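Amine oxidase domain-containing protein (Pyrococcus furiosus, PDB 3NRN) is of unconfirmed function but binds adenosine monophosphate and probably acts as an oxidoreductase of the flavin-containing amine oxidase family. Local coordinates at residues A[182-185]-A[189-192]; A[12-17]-A[66-71]; A[280-285]-A[313-318]. All blocks are in the same frame, centred on the assembly; numbering follows the deposited sequence.

All three contacts lie in series along the chain, so none nests in or crosses another. Interaction 2 comes first. It closes a 48-residue excursion by bringing helix 64-72 back onto helix 10-21, the first helix of the nucleotide-binding fold. Interaction 1 closes a short turn of three residues between strand 182-184 and helix 188-200. Interaction 3 closes a 27-residue loop that holds two strands of the seven-stranded mixed sheet. Interaction 1 is the middle piece. Val191 and Ile192 touch Leu69 and Leu13 of interaction 2, and Leu183 touches Asn284 of interaction 3. Interactions 2 and 3 stay about 13 Å apart at their nearest atoms.

Interaction 1 (A[182-185]-A[189-192]); sequences GLIR and KAVI
A strand-turn-helix unit brings Ile184 and Arg185 against Ala190 and Val191, where strand 182-184 turns into helix 188-200. Only three residues separate the two segments, so the contact is a local closure of the chain. Its apolar part rests on one methyl branch. Ile184 CG2 reaches Ala190 CB at 4.3 Å. The same CG2 also lies 4.3 Å from Val191 CG2. The first torsion of Ile184 (chi1 -45°) sets this up, because it places CG2 anti to the backbone N and turns that branch to the helix. Ala190 and Val191 are consecutive on the helix, and the methyl meets both from the strand side. These are loose van der Waals contacts. The closer approach is made by the backbone, where Arg185 O stands 3.3 Å from Ala190 CB. The methyl lies roughly ahead of the carbonyl, with a C-O-CB angle of about 150°. The side chain of Arg185 leads away from the helix, and its NE forms a salt bridge with Glu77. The backbone N of Lys189 is held by Asn41 OD1 near the start of the helix. Strand 182-184 is the central strand of a small antiparallel sheet, between strands 56-57 and 78-80. Ile184 also packs on Ile57 and Val76, while Val191 and Ile192 lean on Leu10 and Leu13 of helix 10-21.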
loop_
_atom_site.group_PDB
_atom_site.type_symbol
_atom_site.label_atom_id
_atom_site.label_comp_id
_atom_site.label_asym_id
_atom_site.label_seq_id
_atom_site.Cartn_x
_atom_site.Cartn_y
_atom_site.Cartn_z
ATOM N N GLY A 182 -9.702 -4.957 -5.157
ATOM C CA GLY A 182 -11.016 -4.362 -5.263
ATOM C C GLY A 182 -10.882 -2.860 -5.376
ATOM O O GLY A 182 -9.958 -2.272 -4.810
ATOM N N LEU A 183 -11.798 -2.248 -6.121
ATOM C CA LEU A 183 -11.814 -0.806 -6.323
ATOM C C LEU A 183 -12.653 -0.135 -5.239
ATOM O O LEU A 183 -13.545 -0.753 -4.659
ATOM C CB LEU A 183 -12.395 -0.475 -7.699
ATOM C CG LEU A 183 -11.617 -0.946 -8.932
ATOM C CD1 LEU A 183 -12.354 -0.507 -10.198
ATOM C CD2 LEU A 183 -10.219 -0.357 -8.915
ATOM N N ILE A 184 -12.363 1.138 -4.985
ATOM C CA ILE A 184 -13.054 1.908 -3.964
ATOM C C ILE A 184 -13.923 3.014 -4.564
ATOM O O ILE A 184 -13.413 3.917 -5.225
ATOM C CB ILE A 184 -12.045 2.594 -3.023
ATOM C CG1 ILE A 184 -10.942 1.610 -2.620
ATOM C CG2 ILE A 184 -12.768 3.126 -1.802
ATOM C CD1 ILE A 184 -9.811 2.261 -1.882
ATOM N N ARG A 185 -15.226 2.963 -4.329
ATOM C CA ARG A 185 -16.089 4.013 -4.858
ATOM C C ARG A 185 -15.684 5.300 -4.159
ATOM O O ARG A 185 -15.512 5.325 -2.930
ATOM C CB ARG A 185 -17.566 3.705 -4.587
ATOM C CG ARG A 185 -18.526 4.801 -5.056
ATOM C CD ARG A 185 -19.970 4.304 -5.054
ATOM N NE ARG A 185 -20.194 3.308 -6.099
ATOM C CZ ARG A 185 -20.219 3.587 -7.400
ATOM N NH1 ARG A 185 -20.044 4.837 -7.816
ATOM N NH2 ARG A 185 -20.401 2.618 -8.286
ATOM N N LYS A 189 -9.889 8.809 -1.161
ATOM C CA LYS A 189 -10.442 9.803 -0.245
ATOM C C LYS A 189 -11.671 9.314 0.522
ATOM O O LYS A 189 -11.938 9.777 1.640
ATOM C CB LYS A 189 -10.790 11.090 -0.998
ATOM C CG LYS A 189 -11.088 12.282 -0.076
ATOM C CD LYS A 189 -11.182 13.596 -0.860
ATOM C CE LYS A 189 -11.458 14.790 0.055
ATOM N NZ LYS A 189 -12.721 14.609 0.828
ATOM N N ALA A 190 -12.414 8.380 -0.066
ATOM C CA ALA A 190 -13.612 7.859 0.589
ATOM C C ALA A 190 -13.230 7.258 1.938
ATOM O O ALA A 190 -13.925 7.434 2.934
ATOM C CB ALA A 190 -14.279 6.804 -0.283
ATOM N N VAL A 191 -12.106 6.560 1.964
ATOM C CA VAL A 191 -11.640 5.947 3.195
ATOM C C VAL A 191 -11.204 7.010 4.201
ATOM O O VAL A 191 -11.527 6.941 5.390
ATOM C CB VAL A 191 -10.466 5.008 2.895
ATOM C CG1 VAL A 191 -9.812 4.548 4.187
ATOM C CG2 VAL A 191 -10.973 3.821 2.096
ATOM N N ILE A 192 -10.467 7.994 3.710
ATOM C CA ILE A 192 -9.970 9.065 4.546
ATOM C C ILE A 192 -11.111 9.837 5.199
ATOM O O ILE A 192 -11.054 10.141 6.389
ATOM C CB ILE A 192 -9.112 10.044 3.724
ATOM C CG1 ILE A 192 -7.957 9.287 3.051
ATOM C CG2 ILE A 192 -8.612 11.166 4.618
ATOM C CD1 ILE A 192 -7.023 8.555 4.008
#

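Interaction 2 (A[12-17]-A[66-71]); sequences GLLAGA and AHLLRI
Leu14 of helix 10-21 points at helix 64-72 and touches two consecutive leucines there, one with each of its end methyls. Its CD2 meets Leu69 CD2 at 4.0 Å, the closest approach of the two segments. Its CD1 meets Leu68 CD1 at 4.3 Å. With CG anti to the carbonyl carbon (chi1 -75°), the fork of Leu14 extends into the space between the helices. Leu69 has a similar first torsion, and the two side chains cross at a slant. Leu68 comes in beside Leu69, one residue earlier on the same helix. All three leucines are buried, and only methyl groups meet. The helix backbones stay well apart, with Leu14 CA and Leu68 CA separated by 7.9 Å. More leucines thicken this packed side: Leu65 and Leu195 also touch Leu14. The other face of helix 64-72 is looser. Arg70 extends to solvent. His67 is partly exposed and stacks its ring on Tyr412 from the C-terminal tail. Helix 10-21 follows strand 2-6 and a glycine-rich turn. Gly7 and Gly9 lie in that turn, and Gly12 lies in the first turn of the helix. All three belong to a GxGxxG pattern. Several residues of the glycine-rich turn line the AMP pocket. Such a strand-turn-helix unit is consistent with the Rossmann-type dinucleotide-binding fold, and here helix 64-72 packs against the Leu14 side of its first helix.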
loop_
_atom_site.group_PDB
_atom_site.type_symbol
_atom_site.label_atom_id
_atom_site.label_comp_id
_atom_site.label_asym_id
_atom_site.label_seq_id
_atom_site.Cartn_x
_atom_site.Cartn_y
_atom_site.Cartn_z
ATOM N N GLY A 12 -1.810 6.239 10.300
ATOM C CA GLY A 12 -2.104 7.087 11.447
ATOM C C GLY A 12 -3.600 7.232 11.706
ATOM O O GLY A 12 -4.050 7.128 12.846
ATOM N N LEU A 13 -4.367 7.483 10.646
ATOM C CA LEU A 13 -5.817 7.647 10.763
ATOM C C LEU A 13 -6.522 6.345 11.170
ATOM O O LEU A 13 -7.516 6.379 11.893
ATOM C CB LEU A 13 -6.389 8.185 9.445
ATOM C CG LEU A 13 -5.883 9.596 9.100
ATOM C CD1 LEU A 13 -6.316 9.986 7.689
ATOM C CD2 LEU A 13 -6.412 10.589 10.136
ATOM N N LEU A 14 -6.005 5.204 10.717
ATOM C CA LEU A 14 -6.597 3.914 11.088
ATOM C C LEU A 14 -6.401 3.705 12.592
ATOM O O LEU A 14 -7.335 3.352 13.308
ATOM C CB LEU A 14 -5.932 2.754 10.310
ATOM C CG LEU A 14 -6.307 2.594 8.826
ATOM C CD1 LEU A 14 -5.371 1.619 8.124
ATOM C CD2 LEU A 14 -7.756 2.101 8.723
ATOM N N ALA A 15 -5.178 3.930 13.067
ATOM C CA ALA A 15 -4.873 3.765 14.482
ATOM C C ALA A 15 -5.674 4.746 15.337
ATOM O O ALA A 15 -6.229 4.369 16.370
ATOM C CB ALA A 15 -3.391 3.959 14.715
ATOM N N GLY A 16 -5.725 6.002 14.899
ATOM C CA GLY A 16 -6.458 7.017 15.637
ATOM C C GLY A 16 -7.937 6.687 15.733
ATOM O O GLY A 16 -8.572 6.874 16.774
ATOM N N ALA A 17 -8.494 6.192 14.639
ATOM C CA ALA A 17 -9.896 5.837 14.612
ATOM C C ALA A 17 -10.172 4.655 15.541
ATOM O O ALA A 17 -11.119 4.684 16.325
ATOM C CB ALA A 17 -10.310 5.495 13.193
ATOM N N ALA A 66 -9.915 -3.964 4.645
ATOM C CA ALA A 66 -11.380 -3.990 4.614
ATOM C C ALA A 66 -11.911 -4.397 5.982
ATOM O O ALA A 66 -12.859 -3.797 6.485
ATOM C CB ALA A 66 -11.881 -4.957 3.564
ATOM N N HIS A 67 -11.291 -5.406 6.590
ATOM C CA HIS A 67 -11.739 -5.862 7.902
ATOM C C HIS A 67 -11.681 -4.740 8.929
ATOM O O HIS A 67 -12.620 -4.548 9.694
ATOM C CB HIS A 67 -10.897 -7.034 8.409
ATOM C CG HIS A 67 -11.339 -7.545 9.746
ATOM N ND1 HIS A 67 -12.605 -8.046 9.965
ATOM C CD2 HIS A 67 -10.709 -7.580 10.944
ATOM C CE1 HIS A 67 -12.737 -8.366 11.240
ATOM N NE2 HIS A 67 -11.600 -8.092 11.857
ATOM N N LEU A 68 -10.571 -4.009 8.940
ATOM C CA LEU A 68 -10.396 -2.913 9.876
ATOM C C LEU A 68 -11.442 -1.838 9.653
ATOM O O LEU A 68 -11.997 -1.297 10.605
ATOM C CB LEU A 68 -9.011 -2.283 9.736
ATOM C CG LEU A 68 -7.892 -2.732 10.668
ATOM C CD1 LEU A 68 -6.704 -1.772 10.490
ATOM C CD2 LEU A 68 -8.379 -2.725 12.119
ATOM N N LEU A 69 -11.700 -1.517 8.389
ATOM C CA LEU A 69 -12.695 -0.502 8.078
ATOM C C LEU A 69 -14.074 -0.963 8.553
ATOM O O LEU A 69 -14.845 -0.169 9.095
ATOM C CB LEU A 69 -12.709 -0.222 6.575
ATOM C CG LEU A 69 -11.380 0.341 6.061
ATOM C CD1 LEU A 69 -11.383 0.377 4.545
ATOM C CD2 LEU A 69 -11.158 1.738 6.646
ATOM N N ARG A 70 -14.383 -2.245 8.367
ATOM C CA ARG A 70 -15.677 -2.741 8.802
ATOM C C ARG A 70 -15.852 -2.630 10.316
ATOM O O ARG A 70 -16.851 -2.092 10.783
ATOM C CB ARG A 70 -15.893 -4.198 8.371
ATOM C CG ARG A 70 -17.278 -4.739 8.770
ATOM C CD ARG A 70 -17.550 -6.133 8.214
ATOM N NE ARG A 70 -17.437 -6.157 6.756
ATOM C CZ ARG A 70 -17.661 -7.228 6.001
ATOM N NH1 ARG A 70 -18.019 -8.379 6.557
ATOM N NH2 ARG A 70 -17.519 -7.148 4.685
ATOM N N ILE A 71 -14.884 -3.113 11.088
ATOM C CA ILE A 71 -15.022 -3.061 12.541
ATOM C C ILE A 71 -14.980 -1.644 13.105
ATOM O O ILE A 71 -15.446 -1.407 14.218
ATOM C CB ILE A 71 -13.965 -3.956 13.249
ATOM C CG1 ILE A 71 -12.552 -3.411 13.036
ATOM C CG2 ILE A 71 -14.053 -5.378 12.695
ATOM C CD1 ILE A 71 -11.510 -4.108 13.877
#

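Interaction 3 (A[280-285]-A[313-318]); sequences PRIGNT and TLIMAH
The irregular segment 280-285 runs broadly the same way as strand 313-318 and draws away from it, from a CA separation of 5.7 Å between Pro280 and Thr313 to 9.2 Å between Ile282 and Ile315. At the close end the side chain of Thr313 meets Pro280 at N and CA. Thr313 OG1 is 3.5 Å from Pro280 N, which carries no hydrogen and cannot donate, so this is plain packing. Thr313 CG2 sits 3.9 Å from Pro280 CA. The first torsion of Thr313 (chi1 -57°) turns the hydroxyl to the side of its own backbone N. From there OG1 makes a weak hydrogen bond to the carbonyl of Gly278, in the same loop just before segment 280-285. Farther along, two isoleucines meet by their end methyls, with Ile282 CD1 and Ile315 CD1 4.4 Å apart. The chain of Ile282 is extended at chi2, whereas that of Ile315 is bent. Past Ile282 the loop leaves the strand. Gly283 takes a positive phi of 76°, and Asn284 is the centre of an inverse gamma turn with a weak bond from Thr285 N to Gly283 O. The carboxylate of Glu299 accepts three backbone N-H groups of the loop, Arg281 at OE1 and Ile282 and Gly283 at OE2, while the Asn284 amide bonds to Val79 O and Ser81 OG. Strand 312-320 lies between strands 296-298 and 269-277 in the mixed sheet. The loop joins strand 269-277 to strand 286-288, passing over one face of that sheet, where Ile282 also touches Phe297.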
loop_
_atom_site.group_PDB
_atom_site.type_symbol
_atom_site.label_atom_id
_atom_site.label_comp_id
_atom_site.label_asym_id
_atom_site.label_seq_id
_atom_site.Cartn_x
_atom_site.Cartn_y
_atom_site.Cartn_z
ATOM N N PRO A 280 -15.183 1.974 -20.760
ATOM C CA PRO A 280 -14.161 1.215 -20.035
ATOM C C PRO A 280 -13.570 0.134 -20.928
ATOM O O PRO A 280 -14.303 -0.590 -21.602
ATOM C CB PRO A 280 -14.931 0.646 -18.845
ATOM C CG PRO A 280 -16.339 0.551 -19.359
ATOM C CD PRO A 280 -16.487 1.857 -20.087
ATOM N N ARG A 281 -12.246 0.029 -20.926
ATOM C CA ARG A 281 -11.550 -0.940 -21.760
ATOM C C ARG A 281 -11.215 -2.253 -21.064
ATOM O O ARG A 281 -10.987 -3.265 -21.724
ATOM C CB ARG A 281 -10.260 -0.319 -22.311
ATOM C CG ARG A 281 -10.455 0.971 -23.101
ATOM C CD ARG A 281 -11.387 0.767 -24.289
ATOM N NE ARG A 281 -11.629 2.008 -25.026
ATOM C CZ ARG A 281 -10.769 2.562 -25.877
ATOM N NH1 ARG A 281 -9.595 1.987 -26.112
ATOM N NH2 ARG A 281 -11.083 3.696 -26.489
ATOM N N ILE A 282 -11.172 -2.254 -19.737
ATOM C CA ILE A 282 -10.842 -3.485 -19.034
ATOM C C ILE A 282 -11.806 -3.823 -17.900
ATOM O O ILE A 282 -11.895 -4.973 -17.474
ATOM C CB ILE A 282 -9.388 -3.436 -18.491
ATOM C CG1 ILE A 282 -9.241 -2.313 -17.468
ATOM C CG2 ILE A 282 -8.408 -3.194 -19.642
ATOM C CD1 ILE A 282 -7.861 -2.244 -16.838
ATOM N N GLY A 283 -12.535 -2.822 -17.420
ATOM C CA GLY A 283 -13.478 -3.057 -16.339
ATOM C C GLY A 283 -12.796 -3.194 -14.987
ATOM O O GLY A 283 -11.610 -2.892 -14.853
ATOM N N ASN A 284 -13.545 -3.656 -13.988
ATOM C CA ASN A 284 -13.010 -3.829 -12.639
ATOM C C ASN A 284 -12.083 -5.034 -12.544
ATOM O O ASN A 284 -12.511 -6.134 -12.188
ATOM C CB ASN A 284 -14.150 -3.989 -11.627
ATOM C CG ASN A 284 -13.651 -4.068 -10.195
ATOM O OD1 ASN A 284 -12.451 -3.969 -9.938
ATOM N ND2 ASN A 284 -14.574 -4.243 -9.254
ATOM N N THR A 285 -10.809 -4.816 -12.858
ATOM C CA THR A 285 -9.798 -5.868 -12.804
ATOM C C THR A 285 -8.431 -5.201 -12.938
ATOM O O THR A 285 -8.342 -3.989 -13.142
ATOM C CB THR A 285 -9.967 -6.872 -13.977
ATOM O OG1 THR A 285 -11.341 -7.250 -14.092
ATOM C CG2 THR A 285 -9.151 -8.132 -13.734
ATOM N N THR A 313 -12.247 7.486 -19.879
ATOM C CA THR A 313 -12.013 6.394 -18.956
ATOM C C THR A 313 -10.649 6.697 -18.340
ATOM O O THR A 313 -9.761 7.218 -19.018
ATOM C CB THR A 313 -11.951 5.043 -19.679
ATOM O OG1 THR A 313 -13.162 4.838 -20.417
ATOM C CG2 THR A 313 -11.780 3.920 -18.677
ATOM N N LEU A 314 -10.492 6.389 -17.058
ATOM C CA LEU A 314 -9.237 6.643 -16.371
ATOM C C LEU A 314 -8.419 5.362 -16.229
ATOM O O LEU A 314 -8.881 4.379 -15.657
ATOM C CB LEU A 314 -9.511 7.261 -14.994
ATOM C CG LEU A 314 -8.334 7.489 -14.037
ATOM C CD1 LEU A 314 -7.197 8.200 -14.757
ATOM C CD2 LEU A 314 -8.807 8.307 -12.835
ATOM N N ILE A 315 -7.209 5.377 -16.778
ATOM C CA ILE A 315 -6.315 4.229 -16.702
ATOM C C ILE A 315 -5.112 4.619 -15.851
ATOM O O ILE A 315 -4.541 5.695 -16.035
ATOM C CB ILE A 315 -5.810 3.809 -18.105
ATOM C CG1 ILE A 315 -6.951 3.180 -18.906
ATOM C CG2 ILE A 315 -4.626 2.837 -17.972
ATOM C CD1 ILE A 315 -7.436 1.857 -18.360
HETATM N N MSE A 316 -4.738 3.754 -14.914
HETATM C CA MSE A 316 -3.586 4.012 -14.054
HETATM C C MSE A 316 -2.628 2.840 -14.164
HETATM O O MSE A 316 -3.010 1.696 -13.916
HETATM C CB MSE A 316 -4.010 4.183 -12.586
HETATM C CG MSE A 316 -4.707 5.508 -12.237
HETATM SE SE MSE A 316 -5.014 5.630 -10.438
HETATM C CE MSE A 316 -5.760 7.227 -10.304
ATOM N N ALA A 317 -1.388 3.127 -14.547
ATOM C CA ALA A 317 -0.376 2.090 -14.688
ATOM C C ALA A 317 0.726 2.312 -13.668
ATOM O O ALA A 317 1.083 3.450 -13.357
ATOM C CB ALA A 317 0.209 2.103 -16.100
ATOM N N HIS A 318 1.271 1.212 -13.167
ATOM C CA HIS A 318 2.330 1.247 -12.167
ATOM C C HIS A 318 3.620 0.710 -12.760
ATOM O O HIS A 318 3.613 -0.296 -13.462
ATOM C CB HIS A 318 1.919 0.394 -10.959
ATOM C CG HIS A 318 3.001 0.212 -9.939
ATOM N ND1 HIS A 318 4.073 -0.634 -10.128
ATOM C CD2 HIS A 318 3.168 0.759 -8.712
ATOM C CE1 HIS A 318 4.850 -0.604 -9.061
ATOM N NE2 HIS A 318 4.323 0.234 -8.186
#